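Local coordinates for succinoglycan biosynthesis protein (PDB 2QGM) that is of unknown function but belongs to the erythromycin esterase-like family and may hydrolyse ester bonds, at residues N73-G78 / D333-T338; S87-M92 / F434-T439; T267-P272 / K280-Y285; D370-N375 / A403-L408. All coordinates share one frame; numbering follows the deposited sequence.

Interaction 1. Residues N73-G78 / D333-T338; sequences NAQYVG and DNNYVT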
loop_
_atom_site.group_PDB
_atom_site.type_symbol
_atom_site.label_atom_id
_atom_site.label_comp_id
_atom_site.label_asym_id
_atom_site.label_seq_id
_atom_site.Cartn_x
_atom_site.Cartn_y
_atom_site.Cartn_z
ATOM N N ASN A 73 -13.759 -9.973 -11.659
ATOM C CA ASN A 73 -14.335 -10.188 -10.339
ATOM C C ASN A 73 -13.294 -10.411 -9.247
ATOM O O ASN A 73 -13.600 -10.981 -8.207
ATOM C CB ASN A 73 -15.305 -11.368 -10.380
ATOM C CG ASN A 73 -14.713 -12.585 -11.059
ATOM O OD1 ASN A 73 -13.707 -13.135 -10.608
ATOM N ND2 ASN A 73 -15.340 -13.016 -12.152
ATOM N N ALA A 74 -12.069 -9.954 -9.479
ATOM C CA ALA A 74 -11.020 -10.099 -8.479
ATOM C C ALA A 74 -11.438 -9.374 -7.202
ATOM O O ALA A 74 -11.956 -8.253 -7.262
ATOM C CB ALA A 74 -9.711 -9.522 -9.007
ATOM N N GLN A 75 -11.220 -10.004 -6.046
ATOM C CA GLN A 75 -11.587 -9.386 -4.769
ATOM C C GLN A 75 -10.462 -8.558 -4.134
ATOM O O GLN A 75 -10.706 -7.828 -3.176
ATOM C CB GLN A 75 -12.051 -10.451 -3.773
ATOM C CG GLN A 75 -13.273 -11.255 -4.207
ATOM C CD GLN A 75 -13.655 -12.290 -3.169
ATOM O OE1 GLN A 75 -12.820 -13.083 -2.738
ATOM N NE2 GLN A 75 -14.921 -12.289 -2.758
ATOM N N TYR A 76 -9.241 -8.683 -4.652
ATOM C CA TYR A 76 -8.110 -7.912 -4.130
ATOM C C TYR A 76 -7.400 -7.163 -5.246
ATOM O O TYR A 76 -7.020 -7.760 -6.257
ATOM C CB TYR A 76 -7.067 -8.802 -3.456
ATOM C CG TYR A 76 -7.533 -9.517 -2.219
ATOM C CD1 TYR A 76 -8.330 -10.653 -2.309
ATOM C CD2 TYR A 76 -7.120 -9.102 -0.957
ATOM C CE1 TYR A 76 -8.695 -11.368 -1.176
ATOM C CE2 TYR A 76 -7.477 -9.812 0.191
ATOM C CZ TYR A 76 -8.260 -10.949 0.070
ATOM O OH TYR A 76 -8.569 -11.710 1.177
ATOM N N VAL A 77 -7.215 -5.858 -5.072
ATOM C CA VAL A 77 -6.517 -5.062 -6.081
ATOM C C VAL A 77 -5.376 -4.278 -5.447
ATOM O O VAL A 77 -5.594 -3.508 -4.510
ATOM C CB VAL A 77 -7.471 -4.062 -6.797
ATOM C CG1 VAL A 77 -6.663 -3.081 -7.646
ATOM C CG2 VAL A 77 -8.453 -4.809 -7.686
ATOM N N GLY A 78 -4.161 -4.477 -5.956
ATOM C CA GLY A 78 -3.013 -3.751 -5.439
ATOM C C GLY A 78 -2.824 -2.509 -6.284
ATOM O O GLY A 78 -2.787 -2.601 -7.508
ATOM N N ASP A 333 -3.723 -16.225 -5.983
ATOM C CA ASP A 333 -3.676 -16.535 -7.411
ATOM C C ASP A 333 -4.399 -15.463 -8.236
ATOM O O ASP A 333 -4.021 -14.296 -8.184
ATOM C CB ASP A 333 -4.272 -17.928 -7.671
ATOM C CG ASP A 333 -4.073 -18.394 -9.108
ATOM O OD1 ASP A 333 -2.963 -18.210 -9.652
ATOM O OD2 ASP A 333 -5.024 -18.950 -9.693
ATOM N N ASN A 334 -5.432 -15.838 -8.987
ATOM C CA ASN A 334 -6.133 -14.861 -9.817
ATOM C C ASN A 334 -7.093 -13.934 -9.079
ATOM O O ASN A 334 -7.718 -13.067 -9.698
ATOM C CB ASN A 334 -6.883 -15.565 -10.948
ATOM C CG ASN A 334 -5.960 -15.997 -12.075
ATOM O OD1 ASN A 334 -6.362 -16.720 -12.984
ATOM N ND2 ASN A 334 -4.711 -15.546 -12.021
ATOM N N ASN A 335 -7.220 -14.097 -7.764
ATOM C CA ASN A 335 -8.119 -13.240 -6.994
ATOM C C ASN A 335 -7.400 -11.982 -6.528
ATOM O O ASN A 335 -7.975 -11.161 -5.815
ATOM C CB ASN A 335 -8.694 -13.991 -5.790
ATOM C CG ASN A 335 -9.977 -13.360 -5.273
ATOM O OD1 ASN A 335 -10.770 -12.806 -6.047
ATOM N ND2 ASN A 335 -10.202 -13.461 -3.967
ATOM N N TYR A 336 -6.135 -11.849 -6.916
ATOM C CA TYR A 336 -5.347 -10.658 -6.586
ATOM C C TYR A 336 -4.801 -10.072 -7.883
ATOM O O TYR A 336 -3.985 -10.693 -8.564
ATOM C CB TYR A 336 -4.177 -10.995 -5.651
ATOM C CG TYR A 336 -3.222 -9.834 -5.417
ATOM C CD1 TYR A 336 -3.679 -8.626 -4.895
ATOM C CD2 TYR A 336 -1.862 -9.952 -5.692
ATOM C CE1 TYR A 336 -2.809 -7.566 -4.646
ATOM C CE2 TYR A 336 -0.980 -8.898 -5.445
ATOM C CZ TYR A 336 -1.466 -7.704 -4.919
ATOM O OH TYR A 336 -0.617 -6.651 -4.657
ATOM N N VAL A 337 -5.271 -8.880 -8.230
ATOM C CA VAL A 337 -4.821 -8.206 -9.441
ATOM C C VAL A 337 -3.902 -7.060 -9.031
ATOM O O VAL A 337 -4.192 -6.330 -8.083
ATOM C CB VAL A 337 -6.014 -7.637 -10.250
ATOM C CG1 VAL A 337 -5.508 -6.709 -11.336
ATOM C CG2 VAL A 337 -6.810 -8.776 -10.883
ATOM N N THR A 338 -2.787 -6.918 -9.742
ATOM C CA THR A 338 -1.814 -5.868 -9.454
ATOM C C THR A 338 -1.764 -4.791 -10.512
ATOM O O THR A 338 -1.611 -5.080 -11.696
ATOM C CB THR A 338 -0.382 -6.430 -9.319
ATOM O OG1 THR A 338 -0.090 -7.280 -10.436
ATOM C CG2 THR A 338 -0.234 -7.203 -8.035
#
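Asn-335, the last residue before strand 336-344, turns its amide onto Gln-75, whose neighbour Tyr-76 opens strand 76-79. Its CG stands anti to the backbone N (chi1 -159°), so both amide atoms can grip the same residue. Asn-335 OD1 takes the backbone N of Gln-75 at 2.8 Å, met from above the carbonyl plane. Asn-335 ND2 gives to Gln-75 OE1 at 2.9 Å, in the carbonyl plane and on a lone pair; the two amide planes are 39° apart. ND2 also lies in plane at the edge of the Tyr-76 ring, 3.8 Å from CD1. The parallel pairing follows: Tyr-76 N to Asn-335 O (3.0 Å), Val-337 N to Tyr-76 O (2.9 Å) and Gly-78 N to Val-337 O (2.8 Å). Tyr-336, its CG anti to the backbone N, runs its ring forward along the neighbouring strand until CE1 is 3.6 Å from Gly-78 N, a position that has no side chain to meet it; its OH bonds to Ile-310 O. On the other face, Val-337 CG2 packs on Ala-74 CB at 3.5 Å. Side-chain amide bonding thus carries the pairing one residue beyond the strand ends, satisfying Gln-75 N and both amide atoms of Asn-335.

Interaction 2. Residues S87-M92 / F434-T439; sequences SEIFTM and FHIRKT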
loop_
_atom_site.group_PDB
_atom_site.type_symbol
_atom_site.label_atom_id
_atom_site.label_comp_id
_atom_site.label_asym_id
_atom_site.label_seq_id
_atom_site.Cartn_x
_atom_site.Cartn_y
_atom_site.Cartn_z
ATOM N N SER A 87 2.680 14.179 -7.241
ATOM C CA SER A 87 1.317 14.694 -7.104
ATOM C C SER A 87 0.272 13.965 -7.939
ATOM O O SER A 87 -0.713 13.452 -7.401
ATOM C CB SER A 87 1.260 16.189 -7.437
ATOM O OG SER A 87 -0.063 16.683 -7.318
ATOM N N GLU A 88 0.479 13.926 -9.251
ATOM C CA GLU A 88 -0.468 13.279 -10.156
ATOM C C GLU A 88 -0.671 11.799 -9.895
ATOM O O GLU A 88 -1.735 11.264 -10.198
ATOM C CB GLU A 88 -0.039 13.485 -11.609
ATOM C CG GLU A 88 0.099 14.942 -12.016
ATOM C CD GLU A 88 1.445 15.537 -11.642
ATOM O OE1 GLU A 88 2.229 14.861 -10.937
ATOM O OE2 GLU A 88 1.723 16.684 -12.059
ATOM N N ILE A 89 0.346 11.127 -9.360
ATOM C CA ILE A 89 0.177 9.711 -9.059
ATOM C C ILE A 89 -0.786 9.558 -7.871
ATOM O O ILE A 89 -1.714 8.760 -7.933
ATOM C CB ILE A 89 1.526 9.029 -8.771
ATOM C CG1 ILE A 89 2.364 9.034 -10.053
ATOM C CG2 ILE A 89 1.305 7.595 -8.289
ATOM C CD1 ILE A 89 3.681 8.287 -9.961
ATOM N N PHE A 90 -0.582 10.332 -6.805
ATOM C CA PHE A 90 -1.482 10.256 -5.658
ATOM C C PHE A 90 -2.920 10.608 -6.068
ATOM O O PHE A 90 -3.871 9.922 -5.685
ATOM C CB PHE A 90 -1.059 11.211 -4.529
ATOM C CG PHE A 90 0.194 10.793 -3.801
ATOM C CD1 PHE A 90 0.492 9.448 -3.607
ATOM C CD2 PHE A 90 1.053 11.750 -3.266
ATOM C CE1 PHE A 90 1.624 9.063 -2.892
ATOM C CE2 PHE A 90 2.188 11.377 -2.549
ATOM C CZ PHE A 90 2.473 10.028 -2.362
ATOM N N THR A 91 -3.083 11.681 -6.839
ATOM C CA THR A 91 -4.412 12.102 -7.261
ATOM C C THR A 91 -5.059 11.087 -8.202
ATOM O O THR A 91 -6.254 10.821 -8.095
ATOM C CB THR A 91 -4.364 13.487 -7.935
ATOM O OG1 THR A 91 -3.921 14.455 -6.977
ATOM C CG2 THR A 91 -5.747 13.887 -8.438
HETATM N N MSE A 92 -4.279 10.514 -9.115
HETATM C CA MSE A 92 -4.833 9.523 -10.032
HETATM C C MSE A 92 -5.241 8.274 -9.250
HETATM O O MSE A 92 -6.217 7.615 -9.590
HETATM C CB MSE A 92 -3.821 9.158 -11.121
HETATM C CG MSE A 92 -4.266 8.050 -12.093
HETATM SE SE MSE A 92 -5.769 8.583 -13.207
HETATM C CE MSE A 92 -7.168 7.519 -12.450
ATOM N N PHE A 434 -0.624 1.902 -14.866
ATOM C CA PHE A 434 -1.219 3.166 -15.279
ATOM C C PHE A 434 -0.027 4.093 -15.388
ATOM O O PHE A 434 0.722 4.305 -14.429
ATOM C CB PHE A 434 -2.300 3.692 -14.305
ATOM C CG PHE A 434 -1.808 4.045 -12.919
ATOM C CD1 PHE A 434 -1.537 5.371 -12.568
ATOM C CD2 PHE A 434 -1.690 3.060 -11.946
ATOM C CE1 PHE A 434 -1.160 5.706 -11.261
ATOM C CE2 PHE A 434 -1.313 3.385 -10.643
ATOM C CZ PHE A 434 -1.050 4.705 -10.298
ATOM N N HIS A 435 0.176 4.600 -16.596
ATOM C CA HIS A 435 1.294 5.475 -16.869
ATOM C C HIS A 435 0.897 6.942 -16.902
ATOM O O HIS A 435 -0.163 7.299 -17.422
ATOM C CB HIS A 435 1.933 5.096 -18.213
ATOM C CG HIS A 435 3.215 5.807 -18.494
ATOM N ND1 HIS A 435 4.381 5.545 -17.804
ATOM C CD2 HIS A 435 3.518 6.797 -19.372
ATOM C CE1 HIS A 435 5.339 6.340 -18.240
ATOM N NE2 HIS A 435 4.840 7.111 -19.193
ATOM N N ILE A 436 1.744 7.774 -16.302
ATOM C CA ILE A 436 1.569 9.224 -16.292
ATOM C C ILE A 436 2.933 9.746 -16.734
ATOM O O ILE A 436 3.876 9.793 -15.945
ATOM C CB ILE A 436 1.248 9.787 -14.881
ATOM C CG1 ILE A 436 -0.060 9.188 -14.361
ATOM C CG2 ILE A 436 1.152 11.319 -14.948
ATOM C CD1 ILE A 436 -0.499 9.721 -13.003
ATOM N N ARG A 437 3.046 10.123 -18.003
ATOM C CA ARG A 437 4.321 10.589 -18.539
ATOM C C ARG A 437 5.031 11.624 -17.669
ATOM O O ARG A 437 6.132 11.381 -17.176
ATOM C CB ARG A 437 4.125 11.161 -19.943
ATOM C CG ARG A 437 5.418 11.525 -20.643
ATOM C CD ARG A 437 5.127 12.280 -21.925
ATOM N NE ARG A 437 4.381 11.470 -22.884
ATOM C CZ ARG A 437 3.738 11.969 -23.933
ATOM N NH1 ARG A 437 3.746 13.277 -24.151
ATOM N NH2 ARG A 437 3.100 11.162 -24.770
ATOM N N LYS A 438 4.413 12.784 -17.490
ATOM C CA LYS A 438 5.027 13.829 -16.684
ATOM C C LYS A 438 4.380 13.981 -15.318
ATOM O O LYS A 438 3.154 14.056 -15.191
ATOM C CB LYS A 438 4.989 15.178 -17.420
ATOM C CG LYS A 438 5.849 15.237 -18.676
ATOM C CD LYS A 438 5.899 16.645 -19.270
ATOM C CE LYS A 438 6.793 16.697 -20.507
ATOM N NZ LYS A 438 6.955 18.091 -21.033
ATOM N N THR A 439 5.216 14.010 -14.287
ATOM C CA THR A 439 4.728 14.173 -12.927
ATOM C C THR A 439 5.469 15.296 -12.203
ATOM O O THR A 439 6.525 15.749 -12.650
ATOM C CB THR A 439 4.845 12.850 -12.140
ATOM O OG1 THR A 439 6.132 12.264 -12.361
ATOM C CG2 THR A 439 3.768 11.874 -12.602
#
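Ile-436 pushes its CD1 against the first turn of helix 87-104, 3.4 Å from Glu-88 O and 3.9 Å from CB of Met-92, a selenomethionine. Two strand residues away on the same face, Phe-434 holds its ring in the crowded chi1 position (64°). There Phe-434 CD1 meets Met-92 CG at 3.9 Å, the two side chains sliding past each other in opposite directions, and Ile-89 CG2 comes to the ring edge, 4.2 Å from Phe-434 CZ. The side chains of Ile-89 and Thr-439 cross obliquely, CG1 of Ile-89 4.1 Å from CG2 of Thr-439. Glu-88 bends at chi2 (84°), which lays OE1 3.3 Å from Thr-439 CA. Around this shell, Ser-440 OG binds Glu-88 OE2 and Thr-343 OG1 holds the hydroxyl of Thr-439, while Ile-339 and Ser-341 of the neighbouring strand 336-344 flank Phe-434. Helix segment 87-92, packed by apolar side chains on strand segment 434-436 and running roughly antiparallel to it (144° between the N-to-C directions), shows the layered packing of an alpha/beta fold built on a mixed sheet.

Interaction 3. Residues T267-P272 / K280-Y285; sequences TTMLLP and KLHEQY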
loop_
_atom_site.group_PDB
_atom_site.type_symbol
_atom_site.label_atom_id
_atom_site.label_comp_id
_atom_site.label_asym_id
_atom_site.label_seq_id
_atom_site.Cartn_x
_atom_site.Cartn_y
_atom_site.Cartn_z
ATOM N N THR A 267 6.097 -7.701 17.755
ATOM C CA THR A 267 7.119 -8.303 18.614
ATOM C C THR A 267 7.744 -9.556 18.001
ATOM O O THR A 267 8.853 -9.953 18.371
ATOM C CB THR A 267 6.536 -8.668 19.998
ATOM O OG1 THR A 267 5.515 -9.661 19.844
ATOM C CG2 THR A 267 5.948 -7.431 20.670
ATOM N N THR A 268 7.032 -10.181 17.068
ATOM C CA THR A 268 7.525 -11.392 16.409
ATOM C C THR A 268 8.446 -11.021 15.250
ATOM O O THR A 268 9.474 -11.658 15.018
ATOM C CB THR A 268 6.359 -12.248 15.867
ATOM O OG1 THR A 268 5.487 -12.602 16.947
ATOM C CG2 THR A 268 6.887 -13.516 15.205
HETATM N N MSE A 269 8.056 -9.980 14.523
HETATM C CA MSE A 269 8.806 -9.477 13.376
HETATM C C MSE A 269 10.199 -8.972 13.773
HETATM O O MSE A 269 11.172 -9.151 13.034
HETATM C CB MSE A 269 7.996 -8.343 12.735
HETATM C CG MSE A 269 8.717 -7.499 11.699
HETATM SE SE MSE A 269 7.588 -5.989 11.182
HETATM C CE MSE A 269 8.111 -4.783 12.619
ATOM N N LEU A 270 10.288 -8.359 14.949
ATOM C CA LEU A 270 11.546 -7.790 15.417
ATOM C C LEU A 270 12.325 -8.659 16.388
ATOM O O LEU A 270 13.240 -8.179 17.056
ATOM C CB LEU A 270 11.294 -6.415 16.041
ATOM C CG LEU A 270 10.707 -5.373 15.077
ATOM C CD1 LEU A 270 10.463 -4.066 15.829
ATOM C CD2 LEU A 270 11.650 -5.147 13.901
ATOM N N LEU A 271 11.967 -9.937 16.458
ATOM C CA LEU A 271 12.662 -10.869 17.335
ATOM C C LEU A 271 14.036 -11.186 16.733
ATOM O O LEU A 271 15.051 -11.145 17.432
ATOM C CB LEU A 271 11.837 -12.152 17.493
ATOM C CG LEU A 271 12.326 -13.192 18.497
ATOM C CD1 LEU A 271 12.391 -12.570 19.883
ATOM C CD2 LEU A 271 11.384 -14.391 18.494
ATOM N N PRO A 272 14.087 -11.498 15.424
ATOM C CA PRO A 272 15.380 -11.807 14.807
ATOM C C PRO A 272 16.345 -10.627 14.916
ATOM O O PRO A 272 15.945 -9.512 15.259
ATOM C CB PRO A 272 15.014 -12.114 13.357
ATOM C CG PRO A 272 13.630 -12.652 13.461
ATOM C CD PRO A 272 12.993 -11.704 14.455
ATOM N N LYS A 280 11.120 -10.324 5.569
ATOM C CA LYS A 280 10.163 -11.342 5.162
ATOM C C LYS A 280 8.937 -11.331 6.079
ATOM O O LYS A 280 7.811 -11.404 5.607
ATOM C CB LYS A 280 10.811 -12.725 5.179
ATOM C CG LYS A 280 9.890 -13.825 4.679
ATOM C CD LYS A 280 10.513 -15.194 4.893
ATOM C CE LYS A 280 9.708 -16.270 4.191
ATOM N NZ LYS A 280 9.740 -16.088 2.713
ATOM N N LEU A 281 9.156 -11.241 7.386
ATOM C CA LEU A 281 8.034 -11.210 8.318
ATOM C C LEU A 281 7.208 -9.947 8.102
ATOM O O LEU A 281 5.978 -9.989 8.097
ATOM C CB LEU A 281 8.527 -11.284 9.767
ATOM C CG LEU A 281 9.035 -12.654 10.239
ATOM C CD1 LEU A 281 9.761 -12.494 11.561
ATOM C CD2 LEU A 281 7.878 -13.646 10.378
ATOM N N HIS A 282 7.880 -8.819 7.915
ATOM C CA HIS A 282 7.172 -7.569 7.687
ATOM C C HIS A 282 6.222 -7.670 6.491
ATOM O O HIS A 282 5.055 -7.268 6.584
ATOM C CB HIS A 282 8.167 -6.429 7.458
ATOM C CG HIS A 282 7.514 -5.124 7.117
ATOM N ND1 HIS A 282 7.313 -4.712 5.819
ATOM C CD2 HIS A 282 7.001 -4.154 7.909
ATOM C CE1 HIS A 282 6.704 -3.537 5.825
ATOM N NE2 HIS A 282 6.504 -3.178 7.078
ATOM N N GLU A 283 6.715 -8.204 5.374
ATOM C CA GLU A 283 5.886 -8.331 4.167
ATOM C C GLU A 283 4.767 -9.350 4.382
ATOM O O GLU A 283 3.643 -9.177 3.900
ATOM C CB GLU A 283 6.756 -8.721 2.965
ATOM C CG GLU A 283 7.840 -7.700 2.617
ATOM C CD GLU A 283 7.294 -6.289 2.403
ATOM O OE1 GLU A 283 6.509 -6.072 1.453
ATOM O OE2 GLU A 283 7.658 -5.394 3.190
ATOM N N GLN A 284 5.088 -10.408 5.114
ATOM C CA GLN A 284 4.132 -11.453 5.434
ATOM C C GLN A 284 2.940 -10.806 6.162
ATOM O O GLN A 284 1.784 -11.030 5.803
ATOM C CB GLN A 284 4.825 -12.475 6.333
ATOM C CG GLN A 284 4.176 -13.828 6.479
ATOM C CD GLN A 284 5.152 -14.813 7.099
ATOM O OE1 GLN A 284 6.255 -15.010 6.579
ATOM N NE2 GLN A 284 4.762 -15.428 8.214
ATOM N N TYR A 285 3.236 -9.985 7.164
ATOM C CA TYR A 285 2.201 -9.324 7.939
ATOM C C TYR A 285 1.404 -8.291 7.150
ATOM O O TYR A 285 0.213 -8.097 7.407
ATOM C CB TYR A 285 2.810 -8.705 9.202
ATOM C CG TYR A 285 3.411 -9.756 10.114
ATOM C CD1 TYR A 285 2.912 -11.059 10.119
ATOM C CD2 TYR A 285 4.452 -9.450 10.983
ATOM C CE1 TYR A 285 3.438 -12.034 10.972
ATOM C CE2 TYR A 285 4.987 -10.417 11.840
ATOM C CZ TYR A 285 4.472 -11.706 11.830
ATOM O OH TYR A 285 4.979 -12.667 12.682
HETATM O O HOH W 1 2.822 -12.938 14.885
#
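Met-269, modelled as selenomethionine, closes helix 253-269 and reaches across to helix 276-297, the next long helix in the chain. Its CB sits at the edge of the Tyr-285 ring, 3.8 Å from CE2, and 4.2 Å from Leu-281 CB. With CG anti to the backbone N (chi1 168°), the chain runs out beside the second helix, CG passing 4.1 Å from the backbone N of His-282. SE then lies 3.8 Å from His-282 CB, in the plane of the imidazole and at its edge, 87° off the ring normal; the two side chains lie side by side and point the same way. At the tip the chain bends at chi3 (85°). Behind it, Leu-281 CD1 tucks under the helix end, 3.6 Å from Thr-268 O, and Thr-268 CG2 touches Tyr-285 OH at 3.3 Å. A water 3.1 Å from that Tyr-285 OH also reaches Thr-268 OG1 weakly, the latter being bonded to Glu-264 O. His-282 ND1 gives to Glu-283 OE2 at 2.7 Å, in the ring plane, and its NE2 bonds to Asp-171; Glu-283 OE1 in turn meets His-309. Direct contact between the two segments is mostly apolar, with one weak water link, and it leaves Met-269 O buried without a partner. The imidazole it borders has a carboxylate at each nitrogen, which probably favours the protonated, cationic ring.

Interaction 4. Residues D370-N375 / A403-L408; sequences DVKSFN and AKRPLL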
loop_
_atom_site.group_PDB
_atom_site.type_symbol
_atom_site.label_atom_id
_atom_site.label_comp_id
_atom_site.label_asym_id
_atom_site.label_seq_id
_atom_site.Cartn_x
_atom_site.Cartn_y
_atom_site.Cartn_z
ATOM N N ASP A 370 16.824 7.145 -18.174
ATOM C CA ASP A 370 17.419 5.886 -18.630
ATOM C C ASP A 370 16.680 5.496 -19.909
ATOM O O ASP A 370 15.555 5.001 -19.859
ATOM C CB ASP A 370 17.252 4.777 -17.589
ATOM C CG ASP A 370 18.064 3.538 -17.930
ATOM O OD1 ASP A 370 18.069 3.134 -19.112
ATOM O OD2 ASP A 370 18.700 2.959 -17.024
ATOM N N VAL A 371 17.316 5.715 -21.055
ATOM C CA VAL A 371 16.696 5.418 -22.345
ATOM C C VAL A 371 16.386 3.946 -22.609
ATOM O O VAL A 371 15.763 3.612 -23.620
ATOM C CB VAL A 371 17.568 5.948 -23.495
ATOM C CG1 VAL A 371 17.901 7.409 -23.252
ATOM C CG2 VAL A 371 18.833 5.112 -23.620
ATOM N N LYS A 372 16.812 3.071 -21.709
ATOM C CA LYS A 372 16.569 1.644 -21.869
ATOM C C LYS A 372 15.390 1.146 -21.022
ATOM O O LYS A 372 14.854 0.065 -21.267
ATOM C CB LYS A 372 17.832 0.866 -21.503
ATOM C CG LYS A 372 18.662 0.420 -22.698
ATOM C CD LYS A 372 17.927 -0.668 -23.464
ATOM C CE LYS A 372 18.851 -1.380 -24.439
ATOM N NZ LYS A 372 18.159 -2.480 -25.169
ATOM N N SER A 373 14.975 1.948 -20.048
ATOM C CA SER A 373 13.882 1.572 -19.146
ATOM C C SER A 373 12.488 1.468 -19.767
ATOM O O SER A 373 12.198 2.069 -20.806
ATOM C CB SER A 373 13.817 2.558 -17.978
ATOM O OG SER A 373 13.405 3.842 -18.412
ATOM N N PHE A 374 11.621 0.699 -19.115
ATOM C CA PHE A 374 10.240 0.558 -19.572
ATOM C C PHE A 374 9.635 1.957 -19.532
ATOM O O PHE A 374 8.832 2.327 -20.385
ATOM C CB PHE A 374 9.440 -0.337 -18.615
ATOM C CG PHE A 374 9.870 -1.770 -18.616
ATOM C CD1 PHE A 374 9.575 -2.603 -19.693
ATOM C CD2 PHE A 374 10.560 -2.301 -17.528
ATOM C CE1 PHE A 374 9.958 -3.943 -19.685
ATOM C CE2 PHE A 374 10.947 -3.639 -17.508
ATOM C CZ PHE A 374 10.643 -4.462 -18.593
ATOM N N ASN A 375 10.042 2.724 -18.524
ATOM C CA ASN A 375 9.545 4.078 -18.304
ATOM C C ASN A 375 9.738 5.045 -19.458
ATOM O O ASN A 375 8.820 5.778 -19.820
ATOM C CB ASN A 375 10.182 4.644 -17.041
ATOM C CG ASN A 375 9.819 3.841 -15.812
ATOM O OD1 ASN A 375 8.820 4.116 -15.143
ATOM N ND2 ASN A 375 10.616 2.823 -15.520
ATOM N N ALA A 403 10.229 -9.046 -21.455
ATOM C CA ALA A 403 11.681 -8.924 -21.513
ATOM C C ALA A 403 12.206 -8.206 -20.276
ATOM O O ALA A 403 11.449 -7.547 -19.564
ATOM C CB ALA A 403 12.082 -8.160 -22.773
ATOM N N LYS A 404 13.503 -8.340 -20.011
ATOM C CA LYS A 404 14.104 -7.677 -18.861
ATOM C C LYS A 404 14.705 -6.341 -19.267
ATOM O O LYS A 404 15.540 -6.269 -20.173
ATOM C CB LYS A 404 15.186 -8.555 -18.223
ATOM C CG LYS A 404 14.658 -9.779 -17.487
ATOM C CD LYS A 404 15.754 -10.413 -16.637
ATOM C CE LYS A 404 15.273 -11.681 -15.946
ATOM N NZ LYS A 404 14.042 -11.450 -15.140
ATOM N N ARG A 405 14.266 -5.283 -18.595
ATOM C CA ARG A 405 14.744 -3.934 -18.871
ATOM C C ARG A 405 14.730 -3.142 -17.571
ATOM O O ARG A 405 14.090 -3.545 -16.600
ATOM C CB ARG A 405 13.824 -3.243 -19.881
ATOM C CG ARG A 405 13.646 -3.974 -21.207
ATOM C CD ARG A 405 14.816 -3.736 -22.148
ATOM N NE ARG A 405 14.508 -4.161 -23.515
ATOM C CZ ARG A 405 14.768 -5.369 -24.011
ATOM N NH1 ARG A 405 15.352 -6.294 -23.261
ATOM N NH2 ARG A 405 14.438 -5.653 -25.266
ATOM N N PRO A 406 15.435 -2.003 -17.533
ATOM C CA PRO A 406 15.451 -1.201 -16.308
ATOM C C PRO A 406 14.052 -0.711 -15.956
ATOM O O PRO A 406 13.288 -0.305 -16.838
ATOM C CB PRO A 406 16.387 -0.049 -16.660
ATOM C CG PRO A 406 17.332 -0.676 -17.655
ATOM C CD PRO A 406 16.385 -1.471 -18.525
ATOM N N LEU A 407 13.717 -0.770 -14.671
ATOM C CA LEU A 407 12.420 -0.302 -14.196
ATOM C C LEU A 407 12.689 0.700 -13.088
ATOM O O LEU A 407 13.424 0.416 -12.145
ATOM C CB LEU A 407 11.576 -1.456 -13.649
ATOM C CG LEU A 407 10.220 -1.058 -13.043
ATOM C CD1 LEU A 407 9.284 -0.577 -14.143
ATOM C CD2 LEU A 407 9.608 -2.245 -12.327
ATOM N N LEU A 408 12.092 1.876 -13.212
ATOM C CA LEU A 408 12.272 2.930 -12.230
ATOM C C LEU A 408 11.564 2.586 -10.930
ATOM O O LEU A 408 10.471 2.032 -10.951
ATOM C CB LEU A 408 11.698 4.238 -12.757
ATOM C CG LEU A 408 11.677 5.376 -11.735
ATOM C CD1 LEU A 408 13.109 5.833 -11.479
ATOM C CD2 LEU A 408 10.806 6.525 -12.250
#
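Asp-370 O is held by two donors from one residue, Ser-373 OG at 2.8 Å and Ser-373 N at 3.1 Å; the backbone bond closes a type I beta turn from Asp-370 to Ser-373, and Ser-373 is the N-cap of helix 374-380. Its OG occupies the crowded chi1 position (68°), from which it also caps Tyr-376 N. Within the turn, Asp-370 OD1 accepts Lys-372 N at 2.9 Å through its anti lone pair, an Asx turn. The turn is tied to strand 404-408 by Phe-374 N, which gives to Pro-406 O at 3.0 Å almost along the C=O axis. Pro-406 lies against the turn, its CD 3.5 Å from Lys-372 O and its CB and CG beside the carboxylate of Asp-370. Arg-405 crosses the Phe-374 ring at about a right angle: its CB sits over one face, 3.8 Å from the ring centroid, toward the rim. The guanidinium, nearly parallel to that ring (8° between planes), has Ala-403 CB over one of its own faces and NH1 bonded to Lys-404 O. Trp-400 meets the Phe-374 ring edge-to-face, and Leu-407 CD1 packs near Phe-374 CD2. Ala-403 O, buried and without a hydrogen-bond partner, lies in the plane of the Phe-374 ring, 3.3 Å from CZ.

In the fold
Interactions 1 and 2 meet the same mixed sheet: strand 76-79 pairs with 336-344, helix 87-104 follows it in the chain and packs on 432-439, and strands 336-344 and 432-439 are neighbours. Their centres are 22 Å apart and their segments alternate along the chain, so the N-terminal part is tied twice to the C-terminal half. Interaction 3, nested inside both loops, joins helices 253-269 and 276-297, its centre about 32 Å from that of interaction 2. Interaction 4, within the loop of interaction 2, joins the start of helix 374-380 to strand 404-408 and touches interaction 2 where His-435 packs on Asn-375. Thus 1 and 2 lie on the central sheet, 3 among mid-chain helices and 4 at the small two-stranded sheet.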